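Local coordinates for malonyl CoA:acyl carrier protein malonyltransferase (Streptomyces coelicolor, PDB 1NM2) that probably transfers the malonyl group of malonyl-CoA to holo acyl carrier protein, supplying malonyl-ACP for fatty acid biosynthesis, at residues Thr134-Leu142 against Ile169-Leu178; Thr57-Ala66 against Leu117-Ala128. All blocks are in the same frame, centred on the assembly; numbering follows the deposited sequence.

Interaction 1 of 2, residues Thr134-Leu142 against Ile169-Leu178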
loop_
_atom_site.group_PDB
_atom_site.type_symbol
_atom_site.label_atom_id
_atom_site.label_comp_id
_atom_site.label_asym_id
_atom_site.label_seq_id
_atom_site.Cartn_x
_atom_site.Cartn_y
_atom_site.Cartn_z
ATOM N N THR A 134 6.553 -18.851 11.057
ATOM C CA THR A 134 6.982 -19.466 9.808
ATOM C C THR A 134 8.314 -18.912 9.312
ATOM O O THR A 134 8.768 -17.861 9.756
ATOM C CB THR A 134 5.955 -19.187 8.690
ATOM O OG1 THR A 134 6.076 -17.820 8.263
ATOM C CG2 THR A 134 4.538 -19.417 9.189
ATOM N N GLU A 135 8.935 -19.637 8.391
ATOM C CA GLU A 135 10.170 -19.193 7.760
ATOM C C GLU A 135 9.755 -18.980 6.307
ATOM O O GLU A 135 9.871 -19.879 5.471
ATOM C CB GLU A 135 11.273 -20.256 7.858
ATOM C CG GLU A 135 11.964 -20.329 9.219
ATOM C CD GLU A 135 11.345 -21.361 10.151
ATOM O OE1 GLU A 135 11.408 -22.565 9.827
ATOM O OE2 GLU A 135 10.797 -20.970 11.209
ATOM N N THR A 136 9.246 -17.782 6.029
ATOM C CA THR A 136 8.756 -17.418 4.704
ATOM C C THR A 136 9.251 -16.038 4.277
ATOM O O THR A 136 9.866 -15.318 5.057
ATOM C CB THR A 136 7.218 -17.382 4.695
ATOM O OG1 THR A 136 6.767 -16.413 5.650
ATOM C CG2 THR A 136 6.641 -18.739 5.059
ATOM N N GLY A 137 8.963 -15.666 3.037
ATOM C CA GLY A 137 9.393 -14.372 2.544
ATOM C C GLY A 137 8.800 -14.043 1.190
ATOM O O GLY A 137 7.874 -14.711 0.734
ATOM N N MET A 138 9.330 -12.999 0.560
ATOM C CA MET A 138 8.876 -12.556 -0.758
ATOM C C MET A 138 10.101 -12.165 -1.566
ATOM O O MET A 138 11.067 -11.631 -1.016
ATOM C CB MET A 138 7.957 -11.332 -0.644
ATOM C CG MET A 138 6.768 -11.493 0.277
ATOM S SD MET A 138 5.884 -9.917 0.519
ATOM C CE MET A 138 4.770 -9.947 -0.863
ATOM N N SER A 139 10.059 -12.426 -2.868
ATOM C CA SER A 139 11.165 -12.076 -3.752
ATOM C C SER A 139 10.617 -11.572 -5.075
ATOM O O SER A 139 9.670 -12.137 -5.614
ATOM C CB SER A 139 12.069 -13.287 -4.000
ATOM O OG SER A 139 12.685 -13.723 -2.801
ATOM N N ALA A 140 11.208 -10.499 -5.588
ATOM C CA ALA A 140 10.778 -9.935 -6.860
ATOM C C ALA A 140 11.524 -10.636 -7.986
ATOM O O ALA A 140 12.691 -11.016 -7.827
ATOM C CB ALA A 140 11.064 -8.440 -6.898
ATOM N N LEU A 141 10.842 -10.822 -9.113
ATOM C CA LEU A 141 11.443 -11.453 -10.280
ATOM C C LEU A 141 11.771 -10.352 -11.279
ATOM O O LEU A 141 10.876 -9.647 -11.743
ATOM C CB LEU A 141 10.470 -12.451 -10.915
ATOM C CG LEU A 141 10.296 -13.835 -10.279
ATOM C CD1 LEU A 141 9.906 -13.719 -8.824
ATOM C CD2 LEU A 141 9.234 -14.599 -11.054
ATOM N N LEU A 142 13.048 -10.202 -11.613
ATOM C CA LEU A 142 13.462 -9.163 -12.553
ATOM C C LEU A 142 13.666 -9.739 -13.951
ATOM O O LEU A 142 14.584 -10.522 -14.186
ATOM C CB LEU A 142 14.749 -8.493 -12.058
ATOM C CG LEU A 142 14.719 -8.040 -10.594
ATOM C CD1 LEU A 142 16.028 -7.348 -10.249
ATOM C CD2 LEU A 142 13.537 -7.104 -10.358
ATOM N N ILE A 169 6.364 -8.993 -11.174
ATOM C CA ILE A 169 5.841 -10.092 -10.364
ATOM C C ILE A 169 6.664 -10.317 -9.088
ATOM O O ILE A 169 7.898 -10.330 -9.121
ATOM C CB ILE A 169 5.871 -11.434 -11.151
ATOM C CG1 ILE A 169 5.046 -11.338 -12.440
ATOM C CG2 ILE A 169 5.369 -12.564 -10.262
ATOM C CD1 ILE A 169 3.546 -11.329 -12.231
ATOM N N VAL A 170 5.981 -10.495 -7.963
ATOM C CA VAL A 170 6.659 -10.783 -6.702
ATOM C C VAL A 170 6.182 -12.150 -6.222
ATOM O O VAL A 170 4.978 -12.379 -6.062
ATOM C CB VAL A 170 6.339 -9.748 -5.605
ATOM C CG1 VAL A 170 6.996 -10.165 -4.304
ATOM C CG2 VAL A 170 6.836 -8.371 -6.020
ATOM N N ALA A 171 7.126 -13.057 -6.005
ATOM C CA ALA A 171 6.803 -14.403 -5.540
ATOM C C ALA A 171 6.902 -14.450 -4.020
ATOM O O ALA A 171 7.685 -13.714 -3.425
ATOM C CB ALA A 171 7.763 -15.419 -6.160
ATOM N N ALA A 172 6.106 -15.316 -3.400
ATOM C CA ALA A 172 6.108 -15.455 -1.953
ATOM C C ALA A 172 5.838 -16.898 -1.547
ATOM O O ALA A 172 5.063 -17.605 -2.189
ATOM C CB ALA A 172 5.061 -14.535 -1.335
ATOM N N GLY A 173 6.487 -17.322 -0.472
ATOM C CA GLY A 173 6.315 -18.674 0.022
ATOM C C GLY A 173 7.347 -18.938 1.100
ATOM O O GLY A 173 7.841 -17.994 1.731
ATOM N N THR A 174 7.676 -20.209 1.320
ATOM C CA THR A 174 8.661 -20.564 2.331
ATOM C C THR A 174 10.056 -20.223 1.824
ATOM O O THR A 174 10.272 -20.078 0.619
ATOM C CB THR A 174 8.615 -22.077 2.676
ATOM O OG1 THR A 174 9.006 -22.846 1.532
ATOM C CG2 THR A 174 7.212 -22.488 3.093
ATOM N N MET A 175 11.004 -20.091 2.744
ATOM C CA MET A 175 12.370 -19.777 2.361
ATOM C C MET A 175 12.960 -20.886 1.486
ATOM O O MET A 175 13.757 -20.612 0.596
ATOM C CB MET A 175 13.232 -19.553 3.609
ATOM C CG MET A 175 12.843 -18.298 4.389
ATOM S SD MET A 175 12.854 -16.806 3.351
ATOM C CE MET A 175 14.580 -16.324 3.490
ATOM N N GLU A 176 12.563 -22.134 1.726
ATOM C CA GLU A 176 13.063 -23.247 0.917
ATOM C C GLU A 176 12.600 -23.094 -0.530
ATOM O O GLU A 176 13.382 -23.271 -1.465
ATOM C CB GLU A 176 12.561 -24.587 1.452
ATOM C CG GLU A 176 13.018 -24.933 2.853
ATOM C CD GLU A 176 12.688 -26.366 3.223
ATOM O OE1 GLU A 176 11.523 -26.778 3.029
ATOM O OE2 GLU A 176 13.592 -27.080 3.706
ATOM N N GLN A 177 11.325 -22.769 -0.709
ATOM C CA GLN A 177 10.770 -22.590 -2.044
ATOM C C GLN A 177 11.402 -21.381 -2.725
ATOM O O GLN A 177 11.750 -21.435 -3.907
ATOM C CB GLN A 177 9.247 -22.415 -1.964
ATOM C CG GLN A 177 8.542 -23.555 -1.238
ATOM C CD GLN A 177 7.061 -23.292 -0.984
ATOM O OE1 GLN A 177 6.657 -22.178 -0.641
ATOM N NE2 GLN A 177 6.250 -24.331 -1.127
ATOM N N LEU A 178 11.554 -20.289 -1.983
ATOM C CA LEU A 178 12.149 -19.087 -2.551
ATOM C C LEU A 178 13.576 -19.377 -3.008
ATOM O O LEU A 178 14.044 -18.834 -4.015
ATOM C CB LEU A 178 12.128 -17.943 -1.522
ATOM C CG LEU A 178 10.740 -17.301 -1.355
ATOM C CD1 LEU A 178 10.670 -16.438 -0.088
ATOM C CD2 LEU A 178 10.438 -16.476 -2.592
HETATM O O HOH W 1 14.720 -15.712 -3.153
HETATM O O HOH W 2 8.517 -9.895 -12.921
HETATM O O HOH W 3 9.385 -7.736 -10.042
#
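Ser139 N gives to Ala171 O at 2.8 Å and Ala171 N to Ser139 O at 2.7 Å, a hydrogen-bonded antiparallel pair. Gly137 and Gly173 pair in the same way. Over Gly137 lies Leu178, whose CD1 comes to 3.3 Å from Gly137 C while its CD2 lies beside Ser139 CB and OG, Ser139 OG itself bonding a water at 2.9 Å; a CB on Gly137 would crowd both that CD1 and Met175 SD. On the same face Leu141 CD1 meets Ala171 CB at 3.8 Å. The other face carries Met138, its CG against Ala172 CB. Val170 holds CG1 anti to the backbone N (chi1 176°), which turns this methyl to 4.0 Å from Met138 CB, the two side chains crossing obliquely. At the first turn of helix 175-183, Met175 N donates to Glu135 O at 3.0 Å; a capping box closes the helix start, Thr174 N giving to Gln177 OE1 at 3.0 Å. The contact lies in this family's ferredoxin-like small subdomain, whose strands 159-165 and 189-194 continue the sheet while helix 146-155 covers Ile169 and Ala171. The backbone thus carries most polar bonding, leaving small and apolar side chains to pack helix 175-183 onto the sheet.

Interaction 2 of 2, residues Thr57-Ala66 against Leu117-Ala128. With ACY (acetic acid), chain D.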
loop_
_atom_site.group_PDB
_atom_site.type_symbol
_atom_site.label_atom_id
_atom_site.label_comp_id
_atom_site.label_asym_id
_atom_site.label_seq_id
_atom_site.Cartn_x
_atom_site.Cartn_y
_atom_site.Cartn_z
ATOM N N THR A 57 7.723 -4.264 10.446
ATOM C CA THR A 57 6.408 -4.259 9.822
ATOM C C THR A 57 5.291 -3.708 10.718
ATOM O O THR A 57 4.334 -3.118 10.221
ATOM C CB THR A 57 6.032 -5.682 9.318
ATOM O OG1 THR A 57 4.737 -5.648 8.706
ATOM C CG2 THR A 57 6.028 -6.676 10.464
ATOM N N SER A 58 5.407 -3.878 12.032
ATOM C CA SER A 58 4.376 -3.374 12.937
ATOM C C SER A 58 4.457 -1.847 13.034
ATOM O O SER A 58 3.487 -1.177 13.406
ATOM C CB SER A 58 4.519 -4.005 14.329
ATOM O OG SER A 58 5.761 -3.681 14.929
ATOM N N VAL A 59 5.616 -1.304 12.682
ATOM C CA VAL A 59 5.843 0.137 12.701
ATOM C C VAL A 59 5.570 0.741 11.321
ATOM O O VAL A 59 4.866 1.743 11.198
ATOM C CB VAL A 59 7.310 0.473 13.102
ATOM C CG1 VAL A 59 7.598 1.958 12.863
ATOM C CG2 VAL A 59 7.546 0.137 14.570
ATOM N N ALA A 60 6.120 0.114 10.285
ATOM C CA ALA A 60 5.965 0.610 8.924
ATOM C C ALA A 60 4.524 0.827 8.469
ATOM O O ALA A 60 4.215 1.851 7.858
ATOM C CB ALA A 60 6.679 -0.321 7.943
ATOM N N GLN A 61 3.641 -0.122 8.759
ATOM C CA GLN A 61 2.259 0.022 8.317
ATOM C C GLN A 61 1.551 1.267 8.861
ATOM O O GLN A 61 1.058 2.083 8.081
ATOM C CB GLN A 61 1.482 -1.274 8.605
ATOM C CG GLN A 61 2.032 -2.433 7.771
ATOM C CD GLN A 61 1.130 -3.644 7.717
ATOM O OE1 GLN A 61 -0.090 -3.527 7.791
ATOM N NE2 GLN A 61 1.730 -4.817 7.551
ATOM N N PRO A 62 1.492 1.445 10.195
ATOM C CA PRO A 62 0.814 2.653 10.690
ATOM C C PRO A 62 1.523 3.953 10.284
ATOM O O PRO A 62 0.878 4.974 10.063
ATOM C CB PRO A 62 0.787 2.451 12.207
ATOM C CG PRO A 62 1.958 1.540 12.466
ATOM C CD PRO A 62 1.859 0.556 11.309
ATOM N N LEU A 63 2.848 3.915 10.198
ATOM C CA LEU A 63 3.610 5.094 9.803
ATOM C C LEU A 63 3.235 5.524 8.384
ATOM O O LEU A 63 3.051 6.709 8.113
ATOM C CB LEU A 63 5.112 4.805 9.875
ATOM C CG LEU A 63 6.063 5.918 9.419
ATOM C CD1 LEU A 63 5.819 7.196 10.222
ATOM C CD2 LEU A 63 7.506 5.445 9.618
ATOM N N LEU A 64 3.132 4.556 7.478
ATOM C CA LEU A 64 2.775 4.845 6.092
ATOM C C LEU A 64 1.378 5.442 5.985
ATOM O O LEU A 64 1.158 6.380 5.217
ATOM C CB LEU A 64 2.853 3.565 5.242
ATOM C CG LEU A 64 4.266 3.122 4.854
ATOM C CD1 LEU A 64 4.255 1.697 4.330
ATOM C CD2 LEU A 64 4.809 4.084 3.807
ATOM N N VAL A 65 0.436 4.907 6.756
ATOM C CA VAL A 65 -0.940 5.398 6.721
ATOM C C VAL A 65 -1.029 6.833 7.247
ATOM O O VAL A 65 -1.704 7.680 6.656
ATOM C CB VAL A 65 -1.886 4.477 7.535
ATOM C CG1 VAL A 65 -3.295 5.052 7.547
ATOM C CG2 VAL A 65 -1.916 3.067 6.910
ATOM N N ALA A 66 -0.340 7.107 8.350
ATOM C CA ALA A 66 -0.344 8.448 8.923
ATOM C C ALA A 66 0.260 9.439 7.939
ATOM O O ALA A 66 -0.208 10.572 7.822
ATOM C CB ALA A 66 0.440 8.468 10.231
ATOM N N LEU A 117 -5.986 4.000 11.509
ATOM C CA LEU A 117 -4.672 3.826 12.113
ATOM C C LEU A 117 -4.718 2.701 13.143
ATOM O O LEU A 117 -3.748 1.967 13.313
ATOM C CB LEU A 117 -4.215 5.134 12.764
ATOM C CG LEU A 117 -3.968 6.293 11.788
ATOM C CD1 LEU A 117 -3.710 7.563 12.566
ATOM C CD2 LEU A 117 -2.782 5.978 10.881
ATOM N N SER A 118 -5.852 2.565 13.821
ATOM C CA SER A 118 -6.025 1.511 14.813
ATOM C C SER A 118 -6.074 0.159 14.106
ATOM O O SER A 118 -5.512 -0.830 14.580
ATOM C CB SER A 118 -7.317 1.729 15.600
ATOM O OG SER A 118 -7.558 0.649 16.493
ATOM N N LEU A 119 -6.745 0.126 12.961
ATOM C CA LEU A 119 -6.861 -1.098 12.179
ATOM C C LEU A 119 -5.513 -1.517 11.598
ATOM O O LEU A 119 -5.146 -2.695 11.636
ATOM C CB LEU A 119 -7.853 -0.900 11.031
ATOM C CG LEU A 119 -8.083 -2.125 10.139
ATOM C CD1 LEU A 119 -8.862 -3.185 10.918
ATOM C CD2 LEU A 119 -8.853 -1.714 8.887
ATOM N N VAL A 120 -4.779 -0.554 11.045
ATOM C CA VAL A 120 -3.490 -0.856 10.436
ATOM C C VAL A 120 -2.413 -1.189 11.474
ATOM O O VAL A 120 -1.475 -1.931 11.182
ATOM C CB VAL A 120 -3.028 0.301 9.506
ATOM C CG1 VAL A 120 -2.529 1.482 10.322
ATOM C CG2 VAL A 120 -1.964 -0.200 8.555
ATOM N N ARG A 121 -2.549 -0.648 12.683
ATOM C CA ARG A 121 -1.596 -0.945 13.754
ATOM C C ARG A 121 -1.768 -2.452 14.001
ATOM O O ARG A 121 -0.797 -3.192 14.112
ATOM C CB ARG A 121 -1.966 -0.174 15.028
ATOM C CG ARG A 121 -0.819 0.187 15.989
ATOM C CD ARG A 121 0.303 -0.837 16.073
ATOM N NE ARG A 121 0.904 -0.875 17.407
ATOM C CZ ARG A 121 2.190 -1.118 17.654
ATOM N NH1 ARG A 121 3.036 -1.340 16.658
ATOM N NH2 ARG A 121 2.629 -1.155 18.907
ATOM N N ARG A 122 -3.022 -2.894 14.075
ATOM C CA ARG A 122 -3.330 -4.308 14.289
ATOM C C ARG A 122 -2.911 -5.135 13.071
ATOM O O ARG A 122 -2.458 -6.272 13.202
ATOM C CB ARG A 122 -4.828 -4.494 14.547
ATOM C CG ARG A 122 -5.314 -3.868 15.844
ATOM C CD ARG A 122 -4.703 -4.577 17.045
ATOM N NE ARG A 122 -5.007 -3.908 18.307
ATOM C CZ ARG A 122 -4.707 -4.407 19.502
ATOM N NH1 ARG A 122 -4.097 -5.585 19.593
ATOM N NH2 ARG A 122 -5.007 -3.729 20.604
ATOM N N ARG A 123 -3.073 -4.559 11.886
ATOM C CA ARG A 123 -2.694 -5.241 10.657
ATOM C C ARG A 123 -1.205 -5.571 10.708
ATOM O O ARG A 123 -0.804 -6.714 10.476
ATOM C CB ARG A 123 -2.977 -4.346 9.441
ATOM C CG ARG A 123 -2.734 -5.008 8.075
ATOM C CD ARG A 123 -2.994 -4.005 6.953
ATOM N NE ARG A 123 -3.091 -4.613 5.630
ATOM C CZ ARG A 123 -2.061 -4.866 4.828
ATOM N NH1 ARG A 123 -0.823 -4.568 5.204
ATOM N NH2 ARG A 123 -2.275 -5.403 3.633
ATOM N N GLY A 124 -0.395 -4.564 11.016
ATOM C CA GLY A 124 1.046 -4.754 11.077
ATOM C C GLY A 124 1.520 -5.744 12.126
ATOM O O GLY A 124 2.425 -6.538 11.873
ATOM N N LEU A 125 0.926 -5.687 13.313
ATOM C CA LEU A 125 1.288 -6.600 14.385
ATOM C C LEU A 125 0.878 -8.019 14.006
ATOM O O LEU A 125 1.661 -8.951 14.152
ATOM C CB LEU A 125 0.596 -6.190 15.690
ATOM C CG LEU A 125 1.048 -4.869 16.328
ATOM C CD1 LEU A 125 0.034 -4.415 17.363
ATOM C CD2 LEU A 125 2.422 -5.047 16.964
ATOM N N ALA A 126 -0.345 -8.177 13.499
ATOM C CA ALA A 126 -0.853 -9.492 13.115
ATOM C C ALA A 126 -0.021 -10.171 12.039
ATOM O O ALA A 126 0.220 -11.376 12.105
ATOM C CB ALA A 126 -2.312 -9.380 12.647
ATOM N N MET A 127 0.402 -9.408 11.036
ATOM C CA MET A 127 1.208 -9.970 9.955
ATOM C C MET A 127 2.620 -10.304 10.446
ATOM O O MET A 127 3.235 -11.262 9.986
ATOM C CB MET A 127 1.241 -8.996 8.768
ATOM C CG MET A 127 -0.135 -8.847 8.099
ATOM S SD MET A 127 -0.242 -7.646 6.755
ATOM C CE MET A 127 0.454 -8.613 5.411
ATOM N N ALA A 128 3.124 -9.523 11.395
ATOM C CA ALA A 128 4.450 -9.790 11.945
ATOM C C ALA A 128 4.386 -11.112 12.703
ATOM O O ALA A 128 5.240 -11.984 12.530
ATOM C CB ALA A 128 4.869 -8.668 12.884
HETATM C C ACY D . 2.105 -5.638 3.050
HETATM O O ACY D . 2.996 -5.163 3.869
HETATM O OXT ACY D . 0.855 -5.784 3.269
HETATM C CH3 ACY D . 2.671 -6.039 1.697
HETATM O O HOH W 4 5.526 -2.735 18.114
#
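An antiparallel helix pair, 57-75 against 113-132, packs beside the active-site pocket of this alpha/beta hydrolase-like core, the short axes inclined at 156° and 7.4 Å apart. Gly124 permits this closeness: a CB there would run into Thr57 O, and its CA lies 4.1 Å from Ser58 CA. Gln61 enters as a knob into the hole formed by Val120, Arg123, Gly124 and Met127. Its OE1 accepts from Arg123 NH1 at 2.9 Å; the bond is straight at the hydrogen (171°) and lies in the guanidinium plane, yet the donor stands above the amide plane. Gln61 NE2 makes weak bonds to Met127 SD and Thr57 OG1, which help to fix the turn of the amide.

Arg123 reaches the pocket on a chain extended from CG to NE, with CG anti to the backbone N (chi1 -175°). Its NH1 also holds OXT of the bound acetate, a mimic of the malonyl group, at 2.8 Å, NH2 adds a longer bond to OXT, and Met127 SD lies over one guanidinium face, displaced toward its rim. Ser98, in what is probably the nucleophile elbow, bonds both Arg123 NH2 and the acetate. A leucine in place of Arg123 would probably leave the acetate carboxylate without its cationic mate and the Gln61 amide freer to turn.

Further along, Val120 and Val65 meet tip to tip, while Val65 and Leu117 slide past each other in opposite directions, Val65 CG1 tight on Leu117 CD2 at 3.5 Å. Arg121 NH1 gives to Ser58 O at 3.3 Å, approaching from above the carbonyl plane.

How the interactions relate
From the N terminus, helix 57-75 comes first, and interaction 2 closes a loop of 50 residues when helix 113-132 returns antiparallel to it. Strand 93-96 of the parallel sheet lies within that loop, followed by Ser98. The chain then leaves helix 113-132 and passes into strand 136-143, where interaction 1 opens; its own loop of 26 residues, holding helix 146-155 and strand 159-165, closes at 169-178. The two contacts are therefore in series, neither nested nor crossed. The centres of interactions 1 and 2 lie about 21 Å apart. Interaction 2 joins helices of the larger core, whereas interaction 1 pairs two strands of the separate mixed sheet and brings helix 175-183 onto one of its faces.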